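Local coordinates for protein pantothenate synthetase (Francisella tularensis subsp. tularensis, PDB 3N8H) that probably condenses pantoate with beta-alanine to form pantothenate in an ATP-dependent reaction that passes through a pantoyl-adenylate intermediate, at residues K11-I16 with Q140-N145; K152-V157 with R240-F245; D212-L217 with D254-E259. One frame throughout, in Å; residues are numbered along the deposited sequence.

From the N terminus, interaction 1 closes first: residues 11-16 of helix 10-18 meet 140-145, at the end of helix 127-142, across 123 intervening residues, within the part of the fold built on the six-stranded parallel sheet. Only then does interaction 2 open, at residues 152-157 beside the bound nucleotide. Before it closes on strand 240-247, interaction 3 has opened at 212-217, and that contact closes on 254-259; the two loops therefore cross instead of nesting. They also touch, since strands 240-247 and 250-257 are antiparallel neighbours, with Ile241 N lying 2.8 Å from Phe256 O. Interaction 2 ties the nucleotide side to this sheet, and interaction 3 ties the sheet to the loop between two helices.

Interaction 1: residues K11-I16 with Q140-N145; sequences KQFHSI and QITKPN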
loop_
_atom_site.group_PDB
_atom_site.type_symbol
_atom_site.label_atom_id
_atom_site.label_comp_id
_atom_site.label_asym_id
_atom_site.label_seq_id
_atom_site.Cartn_x
_atom_site.Cartn_y
_atom_site.Cartn_z
ATOM N N LYS A 11 7.365 -16.952 9.509
ATOM C CA LYS A 11 8.574 -17.765 9.417
ATOM C C LYS A 11 8.201 -19.117 8.855
ATOM O O LYS A 11 8.752 -19.570 7.853
ATOM C CB LYS A 11 9.223 -17.932 10.798
ATOM C CG LYS A 11 10.272 -16.878 11.147
ATOM C CD LYS A 11 9.775 -15.463 10.849
ATOM C CE LYS A 11 10.687 -14.747 9.850
ATOM N NZ LYS A 11 10.126 -13.447 9.382
ATOM N N GLN A 12 7.236 -19.754 9.503
ATOM C CA GLN A 12 6.778 -21.060 9.077
ATOM C C GLN A 12 6.257 -21.054 7.641
ATOM O O GLN A 12 6.439 -22.029 6.895
ATOM C CB GLN A 12 5.678 -21.528 10.011
ATOM C CG GLN A 12 5.782 -22.973 10.383
ATOM C CD GLN A 12 4.476 -23.486 10.908
ATOM O OE1 GLN A 12 3.767 -22.782 11.638
ATOM N NE2 GLN A 12 4.130 -24.716 10.531
ATOM N N PHE A 13 5.589 -19.964 7.258
ATOM C CA PHE A 13 5.081 -19.870 5.905
ATOM C C PHE A 13 6.172 -19.580 4.866
ATOM O O PHE A 13 6.151 -20.139 3.762
ATOM C CB PHE A 13 3.969 -18.839 5.761
ATOM C CG PHE A 13 3.423 -18.794 4.375
ATOM C CD1 PHE A 13 2.561 -19.786 3.935
ATOM C CD2 PHE A 13 3.841 -17.824 3.478
ATOM C CE1 PHE A 13 2.085 -19.779 2.638
ATOM C CE2 PHE A 13 3.380 -17.823 2.181
ATOM C CZ PHE A 13 2.495 -18.805 1.758
ATOM N N HIS A 14 7.113 -18.704 5.204
ATOM C CA HIS A 14 8.228 -18.438 4.297
ATOM C C HIS A 14 8.963 -19.721 3.992
ATOM O O HIS A 14 9.336 -19.973 2.846
ATOM C CB HIS A 14 9.190 -17.421 4.881
ATOM C CG HIS A 14 8.671 -16.020 4.850
ATOM N ND1 HIS A 14 8.002 -15.501 3.762
ATOM C CD2 HIS A 14 8.733 -15.025 5.765
ATOM C CE1 HIS A 14 7.665 -14.248 4.012
ATOM N NE2 HIS A 14 8.097 -13.934 5.221
ATOM N N SER A 15 9.150 -20.537 5.025
ATOM C CA SER A 15 9.809 -21.822 4.878
ATOM C C SER A 15 9.190 -22.589 3.731
ATOM O O SER A 15 9.840 -22.855 2.723
ATOM C CB SER A 15 9.697 -22.646 6.164
ATOM O OG SER A 15 10.430 -22.056 7.226
ATOM N N ILE A 16 7.917 -22.934 3.877
ATOM C CA ILE A 16 7.273 -23.764 2.877
ATOM C C ILE A 16 7.197 -23.069 1.505
ATOM O O ILE A 16 7.447 -23.701 0.464
ATOM C CB ILE A 16 5.899 -24.279 3.362
ATOM C CG1 ILE A 16 5.264 -25.179 2.302
ATOM C CG2 ILE A 16 4.991 -23.132 3.757
ATOM C CD1 ILE A 16 6.096 -26.422 1.967
ATOM N N GLN A 140 1.673 -10.251 -0.758
ATOM C CA GLN A 140 3.112 -10.006 -0.669
ATOM C C GLN A 140 3.750 -11.198 0.030
ATOM O O GLN A 140 4.874 -11.588 -0.257
ATOM C CB GLN A 140 3.379 -8.720 0.101
ATOM C CG GLN A 140 3.044 -7.411 -0.668
ATOM C CD GLN A 140 4.005 -7.174 -1.841
ATOM O OE1 GLN A 140 3.739 -7.587 -2.976
ATOM N NE2 GLN A 140 5.137 -6.528 -1.559
ATOM N N ILE A 141 2.991 -11.802 0.928
ATOM C CA ILE A 141 3.447 -12.976 1.651
ATOM C C ILE A 141 3.360 -14.206 0.747
ATOM O O ILE A 141 4.316 -14.948 0.633
ATOM C CB ILE A 141 2.612 -13.199 2.952
ATOM C CG1 ILE A 141 2.841 -12.038 3.932
ATOM C CG2 ILE A 141 2.987 -14.531 3.603
ATOM C CD1 ILE A 141 1.744 -11.937 5.037
ATOM N N THR A 142 2.220 -14.414 0.086
ATOM C CA THR A 142 1.979 -15.680 -0.601
ATOM C C THR A 142 2.542 -15.725 -2.031
ATOM O O THR A 142 2.837 -16.795 -2.539
ATOM C CB THR A 142 0.489 -15.996 -0.662
ATOM O OG1 THR A 142 -0.187 -14.889 -1.272
ATOM C CG2 THR A 142 -0.068 -16.199 0.755
ATOM N N LYS A 143 2.647 -14.562 -2.664
ATOM C CA LYS A 143 3.165 -14.436 -4.033
ATOM C C LYS A 143 2.645 -15.547 -4.930
ATOM O O LYS A 143 3.415 -16.351 -5.449
ATOM C CB LYS A 143 4.694 -14.385 -4.040
ATOM C CG LYS A 143 5.255 -13.134 -3.384
ATOM C CD LYS A 143 6.752 -13.250 -3.099
ATOM C CE LYS A 143 7.053 -14.365 -2.104
ATOM N NZ LYS A 143 8.419 -14.233 -1.521
ATOM N N PRO A 144 1.319 -15.607 -5.095
ATOM C CA PRO A 144 0.716 -16.667 -5.888
ATOM C C PRO A 144 0.695 -16.296 -7.358
ATOM O O PRO A 144 0.832 -15.124 -7.713
ATOM C CB PRO A 144 -0.723 -16.718 -5.350
ATOM C CG PRO A 144 -0.995 -15.279 -4.972
ATOM C CD PRO A 144 0.310 -14.769 -4.422
ATOM N N ASN A 145 0.488 -17.305 -8.197
ATOM C CA ASN A 145 0.259 -17.109 -9.617
ATOM C C ASN A 145 -1.194 -16.743 -9.891
ATOM O O ASN A 145 -1.482 -15.915 -10.778
ATOM C CB ASN A 145 0.602 -18.387 -10.380
ATOM C CG ASN A 145 2.053 -18.767 -10.248
ATOM O OD1 ASN A 145 2.398 -19.768 -9.603
ATOM N ND2 ASN A 145 2.923 -17.973 -10.860
#
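The ring of Phe13 packs against the last helical turn at Ile141 and Thr142, a buried helix-to-helix contact in the Rossmann-like alpha/beta fold of the HUP clan, with its six-stranded parallel sheet. Helix 10-18 follows edge strand 5-7, and helix 127-142 leads into strand 146-150. Phe13 and Thr142 also reach the sheet itself, touching Ala7 and Phe28 respectively, so the helix pair rests on strands 5-7 and 26-31 through these two side chains.

The geometry rests on one aromatic side chain. The CB of Phe13 points toward 140-145, and a chi1 of -178° places CG opposite the backbone N, which carries the ring edge on to Ile141. CD2 lies 3.4 Å from Ile141 CG2, the methyl branch. The neighbouring CE2 comes to 3.4 Å from Ile141 O, which sits at the ring edge, in its plane. At the far end of the ring, CZ is 3.8 Å from Thr142 CG2. Phe93 meets the Phe13 ring from outside the two segments.

No hydrogen bond joins the two segments, but the same pair of helices is connected by polar bonds just beyond Phe13: Arg17 NE binds Thr142 O and Arg17 NH1 binds Lys143 O, at the point where Lys143 leaves the helix with positive phi (41°). On the dimer side, Gln140 bonds to Gln140 of the second subunit, and Ile141 packs on Phe168 of that subunit.

The methyl that meets Phe13 CZ is presented by a threonine whose hydroxyl is occupied within its own helix, Thr142 OG1 being hydrogen-bonded to Leu138 O.

Interaction 2: residues K152-V157 with R240-F245; sequences KDYQQV and RIFLAF. With PRO (proline), chain C; AMP (adenosine monophosphate), chain D.
Tyr154 offers one ring face to two side chains of strand 240-247, Phe242 and Arg240. Phe242 turns its edge to that face in an offset edge-to-face pair, with planes at 80° and centroids of the Tyr154 and Phe242 rings 5.5 Å apart. Its CE1 also reaches Tyr154 CB, at 3.5 Å. Arg240 CD makes a CH-pi contact 4.2 Å from the Tyr154 ring centroid. The bend at chi3 (72°) of the arginine brings NE to 3.8 Å from Tyr154 CE1, and the guanidinium lies nearly parallel to the ring, 11° between planes.

Beside Tyr154, the same segment faces the ligands. Asp153 OD2 accepts a very short hydrogen bond, 2.5 Å, from O2' of the bound AMP, and Lys152 NZ lies 3.1 Å from AMP N7 while it is hydrogen-bonded to Leu187 O and Ser188 OG. Gln156 OE1 approaches CG of the bound proline, consistent with its predicted pantoate binding.

Arg240 NH2 is held by a salt bridge to Glu151 and a hydrogen bond to Asn255. Its charge is met by Glu151 while CD and the guanidinium face pack on Tyr154, so rings and a methylene join the start of the ligand-bearing helix to the antiparallel sheet.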
loop_
_atom_site.group_PDB
_atom_site.type_symbol
_atom_site.label_atom_id
_atom_site.label_comp_id
_atom_site.label_asym_id
_atom_site.label_seq_id
_atom_site.Cartn_x
_atom_site.Cartn_y
_atom_site.Cartn_z
ATOM N N LYS A 152 -19.677 -12.504 -5.437
ATOM C CA LYS A 152 -20.619 -11.945 -4.463
ATOM C C LYS A 152 -20.131 -10.636 -3.854
ATOM O O LYS A 152 -20.921 -9.733 -3.582
ATOM C CB LYS A 152 -20.882 -12.938 -3.338
ATOM C CG LYS A 152 -22.090 -12.548 -2.493
ATOM C CD LYS A 152 -22.241 -13.447 -1.297
ATOM C CE LYS A 152 -21.462 -12.908 -0.145
ATOM N NZ LYS A 152 -21.163 -14.003 0.808
ATOM N N ASP A 153 -18.829 -10.558 -3.593
ATOM C CA ASP A 153 -18.240 -9.337 -3.074
ATOM C C ASP A 153 -17.698 -8.547 -4.270
ATOM O O ASP A 153 -16.481 -8.483 -4.530
ATOM C CB ASP A 153 -17.164 -9.697 -2.068
ATOM C CG ASP A 153 -17.721 -10.503 -0.905
ATOM O OD1 ASP A 153 -18.356 -9.879 -0.024
ATOM O OD2 ASP A 153 -17.532 -11.745 -0.880
ATOM N N TYR A 154 -18.634 -7.979 -5.023
ATOM C CA TYR A 154 -18.330 -7.394 -6.337
ATOM C C TYR A 154 -17.345 -6.229 -6.307
ATOM O O TYR A 154 -16.403 -6.138 -7.136
ATOM C CB TYR A 154 -19.616 -6.911 -7.008
ATOM C CG TYR A 154 -19.473 -6.766 -8.498
ATOM C CD1 TYR A 154 -19.584 -7.876 -9.330
ATOM C CD2 TYR A 154 -19.223 -5.520 -9.076
ATOM C CE1 TYR A 154 -19.459 -7.755 -10.706
ATOM C CE2 TYR A 154 -19.092 -5.385 -10.462
ATOM C CZ TYR A 154 -19.214 -6.509 -11.268
ATOM O OH TYR A 154 -19.089 -6.404 -12.636
ATOM N N GLN A 155 -17.598 -5.304 -5.393
ATOM C CA GLN A 155 -16.724 -4.135 -5.257
ATOM C C GLN A 155 -15.314 -4.552 -4.804
ATOM O O GLN A 155 -14.299 -4.060 -5.321
ATOM C CB GLN A 155 -17.336 -3.162 -4.280
ATOM C CG GLN A 155 -18.518 -2.403 -4.859
ATOM C CD GLN A 155 -19.260 -1.632 -3.774
ATOM O OE1 GLN A 155 -20.027 -2.209 -2.985
ATOM N NE2 GLN A 155 -19.008 -0.326 -3.709
ATOM N N GLN A 156 -15.276 -5.474 -3.845
ATOM C CA GLN A 156 -14.031 -6.124 -3.429
ATOM C C GLN A 156 -13.222 -6.623 -4.640
ATOM O O GLN A 156 -12.022 -6.366 -4.737
ATOM C CB GLN A 156 -14.344 -7.317 -2.513
ATOM C CG GLN A 156 -13.096 -8.085 -2.112
ATOM C CD GLN A 156 -13.301 -8.914 -0.889
ATOM O OE1 GLN A 156 -13.225 -8.412 0.236
ATOM N NE2 GLN A 156 -13.581 -10.192 -1.091
ATOM N N VAL A 157 -13.862 -7.367 -5.543
ATOM C CA VAL A 157 -13.157 -7.849 -6.740
ATOM C C VAL A 157 -12.532 -6.704 -7.546
ATOM O O VAL A 157 -11.335 -6.745 -7.872
ATOM C CB VAL A 157 -14.092 -8.652 -7.670
ATOM C CG1 VAL A 157 -13.420 -8.880 -9.017
ATOM C CG2 VAL A 157 -14.468 -9.981 -7.046
ATOM N N ARG A 240 -26.639 -4.746 -13.045
ATOM C CA ARG A 240 -26.725 -5.612 -11.871
ATOM C C ARG A 240 -27.561 -4.952 -10.799
ATOM O O ARG A 240 -27.662 -3.726 -10.735
ATOM C CB ARG A 240 -25.327 -5.922 -11.318
ATOM C CG ARG A 240 -24.373 -6.477 -12.374
ATOM C CD ARG A 240 -23.042 -6.903 -11.787
ATOM N NE ARG A 240 -23.182 -8.118 -10.999
ATOM C CZ ARG A 240 -23.100 -9.347 -11.496
ATOM N NH1 ARG A 240 -22.865 -9.550 -12.788
ATOM N NH2 ARG A 240 -23.246 -10.376 -10.696
ATOM N N ILE A 241 -28.185 -5.777 -9.974
ATOM C CA ILE A 241 -28.758 -5.329 -8.720
ATOM C C ILE A 241 -27.779 -5.613 -7.582
ATOM O O ILE A 241 -27.264 -6.736 -7.457
ATOM C CB ILE A 241 -30.055 -6.077 -8.409
ATOM C CG1 ILE A 241 -31.075 -5.892 -9.533
ATOM C CG2 ILE A 241 -30.626 -5.623 -7.065
ATOM C CD1 ILE A 241 -31.473 -4.435 -9.787
ATOM N N PHE A 242 -27.541 -4.591 -6.762
ATOM C CA PHE A 242 -26.779 -4.689 -5.521
ATOM C C PHE A 242 -27.683 -4.434 -4.313
ATOM O O PHE A 242 -28.465 -3.490 -4.300
ATOM C CB PHE A 242 -25.664 -3.641 -5.501
ATOM C CG PHE A 242 -24.555 -3.921 -6.469
ATOM C CD1 PHE A 242 -23.327 -4.380 -6.019
ATOM C CD2 PHE A 242 -24.757 -3.755 -7.830
ATOM C CE1 PHE A 242 -22.310 -4.647 -6.917
ATOM C CE2 PHE A 242 -23.742 -4.008 -8.735
ATOM C CZ PHE A 242 -22.518 -4.459 -8.274
ATOM N N LEU A 243 -27.554 -5.259 -3.289
ATOM C CA LEU A 243 -28.292 -5.026 -2.044
ATOM C C LEU A 243 -27.550 -5.539 -0.820
ATOM O O LEU A 243 -26.598 -6.331 -0.929
ATOM C CB LEU A 243 -29.707 -5.629 -2.090
ATOM C CG LEU A 243 -29.831 -7.140 -1.902
ATOM C CD1 LEU A 243 -31.142 -7.433 -1.221
ATOM C CD2 LEU A 243 -29.775 -7.812 -3.254
ATOM N N ALA A 244 -28.010 -5.072 0.337
ATOM C CA ALA A 244 -27.513 -5.489 1.639
ATOM C C ALA A 244 -28.670 -5.271 2.598
ATOM O O ALA A 244 -29.465 -4.313 2.440
ATOM C CB ALA A 244 -26.313 -4.622 2.078
ATOM N N PHE A 245 -28.761 -6.140 3.592
ATOM C CA PHE A 245 -29.846 -6.052 4.577
ATOM C C PHE A 245 -29.416 -6.714 5.869
ATOM O O PHE A 245 -28.478 -7.517 5.874
ATOM C CB PHE A 245 -31.104 -6.741 4.051
ATOM C CG PHE A 245 -30.887 -8.176 3.671
ATOM C CD1 PHE A 245 -31.091 -9.190 4.597
ATOM C CD2 PHE A 245 -30.462 -8.513 2.386
ATOM C CE1 PHE A 245 -30.885 -10.520 4.259
ATOM C CE2 PHE A 245 -30.248 -9.849 2.033
ATOM C CZ PHE A 245 -30.460 -10.854 2.971
HETATM N N PRO C . -16.292 -10.729 3.780
HETATM C CA PRO C . -15.425 -9.652 4.250
HETATM C C PRO C . -16.027 -8.987 5.488
HETATM O O PRO C . -17.176 -9.284 5.837
HETATM C CB PRO C . -15.418 -8.682 3.067
HETATM C CG PRO C . -15.603 -9.563 1.876
HETATM C CD PRO C . -16.507 -10.683 2.323
HETATM P P AMP D . -15.026 -14.220 3.249
HETATM O O1P AMP D . -14.431 -15.421 3.978
HETATM O O2P AMP D . -16.508 -14.035 3.369
HETATM O O3P AMP D . -14.266 -12.964 3.475
HETATM O "O5'" AMP D . -14.910 -14.663 1.693
HETATM C "C5'" AMP D . -13.721 -15.230 1.143
HETATM C "C4'" AMP D . -13.860 -15.379 -0.353
HETATM O "O4'" AMP D . -14.976 -16.283 -0.636
HETATM C "C3'" AMP D . -14.157 -14.063 -1.094
HETATM O "O3'" AMP D . -13.538 -14.088 -2.391
HETATM C "C2'" AMP D . -15.672 -14.119 -1.246
HETATM O "O2'" AMP D . -16.225 -13.316 -2.277
HETATM C "C1'" AMP D . -15.893 -15.611 -1.485
HETATM N N9 AMP D . -17.277 -16.023 -1.221
HETATM C C8 AMP D . -17.983 -15.757 -0.097
HETATM N N7 AMP D . -19.248 -16.253 -0.202
HETATM C C5 AMP D . -19.363 -16.821 -1.429
HETATM C C6 AMP D . -20.431 -17.522 -2.173
HETATM N N6 AMP D . -21.637 -17.682 -1.604
HETATM N N1 AMP D . -20.173 -17.979 -3.412
HETATM C C2 AMP D . -18.955 -17.777 -3.969
HETATM N N3 AMP D . -17.929 -17.155 -3.351
HETATM C C4 AMP D . -18.066 -16.664 -2.092
#

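Interaction 3: residues D212-L217 with D254-E259; sequences DDFSNL and DNFLKE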
loop_
_atom_site.group_PDB
_atom_site.type_symbol
_atom_site.label_atom_id
_atom_site.label_comp_id
_atom_site.label_asym_id
_atom_site.label_seq_id
_atom_site.Cartn_x
_atom_site.Cartn_y
_atom_site.Cartn_z
ATOM N N ASP A 212 -39.340 -10.748 -8.775
ATOM C CA ASP A 212 -39.349 -9.306 -9.025
ATOM C C ASP A 212 -38.695 -8.928 -10.336
ATOM O O ASP A 212 -37.805 -9.631 -10.808
ATOM C CB ASP A 212 -38.675 -8.531 -7.887
ATOM C CG ASP A 212 -39.385 -7.228 -7.586
ATOM O OD1 ASP A 212 -40.395 -7.275 -6.860
ATOM O OD2 ASP A 212 -38.955 -6.168 -8.093
ATOM N N ASP A 213 -39.145 -7.813 -10.920
ATOM C CA ASP A 213 -38.531 -7.289 -12.132
ATOM C C ASP A 213 -37.670 -6.068 -11.833
ATOM O O ASP A 213 -36.954 -5.576 -12.707
ATOM C CB ASP A 213 -39.570 -6.988 -13.229
ATOM C CG ASP A 213 -40.580 -5.919 -12.825
ATOM O OD1 ASP A 213 -40.333 -5.177 -11.851
ATOM O OD2 ASP A 213 -41.633 -5.826 -13.496
ATOM N N PHE A 214 -37.730 -5.596 -10.590
ATOM C CA PHE A 214 -36.840 -4.532 -10.140
ATOM C C PHE A 214 -37.170 -3.203 -10.832
ATOM O O PHE A 214 -36.345 -2.302 -10.890
ATOM C CB PHE A 214 -35.385 -4.920 -10.398
ATOM C CG PHE A 214 -34.996 -6.231 -9.757
ATOM C CD1 PHE A 214 -34.759 -6.303 -8.392
ATOM C CD2 PHE A 214 -34.924 -7.394 -10.508
ATOM C CE1 PHE A 214 -34.426 -7.502 -7.787
ATOM C CE2 PHE A 214 -34.589 -8.607 -9.904
ATOM C CZ PHE A 214 -34.347 -8.656 -8.540
ATOM N N SER A 215 -38.376 -3.091 -11.366
ATOM C CA SER A 215 -38.762 -1.843 -12.029
ATOM C C SER A 215 -39.119 -0.782 -10.993
ATOM O O SER A 215 -39.228 0.405 -11.304
ATOM C CB SER A 215 -39.961 -2.079 -12.942
ATOM O OG SER A 215 -41.080 -2.510 -12.190
ATOM N N ASN A 216 -39.336 -1.227 -9.759
ATOM C CA ASN A 216 -39.716 -0.321 -8.689
ATOM C C ASN A 216 -39.062 -0.743 -7.372
ATOM O O ASN A 216 -39.618 -1.548 -6.623
ATOM C CB ASN A 216 -41.234 -0.260 -8.542
ATOM C CG ASN A 216 -41.675 0.765 -7.517
ATOM O OD1 ASN A 216 -40.867 1.299 -6.769
ATOM N ND2 ASN A 216 -42.964 1.051 -7.489
ATOM N N LEU A 217 -37.885 -0.187 -7.095
ATOM C CA LEU A 217 -37.131 -0.579 -5.908
ATOM C C LEU A 217 -37.796 -0.125 -4.610
ATOM O O LEU A 217 -37.621 -0.738 -3.566
ATOM C CB LEU A 217 -35.709 -0.073 -6.004
ATOM C CG LEU A 217 -34.989 -0.506 -7.288
ATOM C CD1 LEU A 217 -33.592 0.087 -7.333
ATOM C CD2 LEU A 217 -34.940 -2.030 -7.409
ATOM N N ASP A 254 -25.640 -9.130 -1.316
ATOM C CA ASP A 254 -25.778 -9.887 -2.550
ATOM C C ASP A 254 -25.672 -8.963 -3.785
ATOM O O ASP A 254 -25.900 -7.755 -3.712
ATOM C CB ASP A 254 -27.124 -10.643 -2.540
ATOM C CG ASP A 254 -27.157 -11.792 -3.529
ATOM O OD1 ASP A 254 -26.123 -12.046 -4.229
ATOM O OD2 ASP A 254 -28.225 -12.425 -3.637
ATOM N N ASN A 255 -25.309 -9.536 -4.922
ATOM C CA ASN A 255 -25.489 -8.840 -6.177
ATOM C C ASN A 255 -25.714 -9.894 -7.258
ATOM O O ASN A 255 -25.232 -11.025 -7.143
ATOM C CB ASN A 255 -24.277 -7.955 -6.485
ATOM C CG ASN A 255 -23.144 -8.738 -7.012
ATOM O OD1 ASN A 255 -23.051 -8.987 -8.229
ATOM N ND2 ASN A 255 -22.305 -9.217 -6.106
ATOM N N PHE A 256 -26.490 -9.547 -8.272
ATOM C CA PHE A 256 -26.773 -10.451 -9.394
ATOM C C PHE A 256 -27.200 -9.612 -10.595
ATOM O O PHE A 256 -27.570 -8.444 -10.436
ATOM C CB PHE A 256 -27.887 -11.457 -9.012
ATOM C CG PHE A 256 -29.001 -10.850 -8.174
ATOM C CD1 PHE A 256 -29.954 -10.031 -8.754
ATOM C CD2 PHE A 256 -29.078 -11.088 -6.802
ATOM C CE1 PHE A 256 -30.988 -9.467 -7.990
ATOM C CE2 PHE A 256 -30.098 -10.517 -6.025
ATOM C CZ PHE A 256 -31.057 -9.699 -6.635
ATOM N N LEU A 257 -27.140 -10.195 -11.792
ATOM C CA LEU A 257 -27.653 -9.543 -13.001
ATOM C C LEU A 257 -29.147 -9.275 -12.857
ATOM O O LEU A 257 -29.874 -10.116 -12.355
ATOM C CB LEU A 257 -27.420 -10.431 -14.216
ATOM C CG LEU A 257 -25.967 -10.656 -14.628
ATOM C CD1 LEU A 257 -25.874 -11.745 -15.684
ATOM C CD2 LEU A 257 -25.378 -9.359 -15.153
ATOM N N LYS A 258 -29.599 -8.094 -13.285
ATOM C CA LYS A 258 -31.014 -7.727 -13.196
ATOM C C LYS A 258 -31.893 -8.660 -14.020
ATOM O O LYS A 258 -32.980 -9.033 -13.594
ATOM C CB LYS A 258 -31.213 -6.260 -13.613
ATOM C CG LYS A 258 -32.668 -5.760 -13.592
ATOM C CD LYS A 258 -33.380 -6.029 -14.919
ATOM C CE LYS A 258 -34.725 -5.310 -15.016
ATOM N NZ LYS A 258 -34.577 -3.824 -15.025
ATOM N N GLU A 259 -31.404 -9.041 -15.198
ATOM C CA GLU A 259 -32.137 -9.919 -16.111
ATOM C C GLU A 259 -32.385 -11.314 -15.527
ATOM O O GLU A 259 -33.405 -11.954 -15.823
ATOM C CB GLU A 259 -31.378 -10.037 -17.443
ATOM C CG GLU A 259 -31.663 -11.314 -18.244
ATOM C CD GLU A 259 -33.009 -11.296 -18.971
ATOM O OE1 GLU A 259 -33.639 -10.217 -19.056
ATOM O OE2 GLU A 259 -33.431 -12.367 -19.467
#
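Phe214, in the loop between helices 196-210 and 217-225, lays its ring against Phe256 of strand 250-257 and Lys258 just after it. Its backbone has positive phi (68°), and the bond from CA to CB points toward the strand. From CB, a chi1 of -56° puts CG opposite the carbonyl carbon and sends the ring between Lys258 O and the edge of Phe256. Along one border of the ring, CD2 and CE2 each lie 4.0 Å from Lys258 O. On the other border, Phe214 CE1 is 4.0 Å from Phe256 CE1. The tip comes closest: Phe214 CZ is 3.5 Å from Phe256 CE1, meeting that ring at its edge. The ring planes meet obliquely, at 48°. Over one face of Phe214, near its centre, stands Asp212 CB, while Ile241 and Leu220 add further apolar contacts.

Lys258 runs past the phenylalanine in the opposite direction. Its chain bends at chi2 and again at chi4, bringing CE to 3.2 Å from Asp213 O. NZ is farther from that oxygen and makes no hydrogen bond with it, so the lysine contributes mainly its aliphatic length.

The loop is shaped from within. Phe214 N donates to Asp212 OD2 at 2.8 Å, which fixes the backbone that carries the ring. Asp213 OD1 is gripped twice by the next serine: Ser215 N and Ser215 OG both reach it from the same face of the carboxylate, the backbone bond being 2.9 Å. Asn216 then caps the following helix through a bond from its OD1 to Glu219 N.

Two overlapping Asx turns followed by an asparagine N-cap thus form the helix-to-helix connection, which packs through Phe214 on the three-stranded antiparallel sheet of the C-terminal part of this pantothenate synthetase.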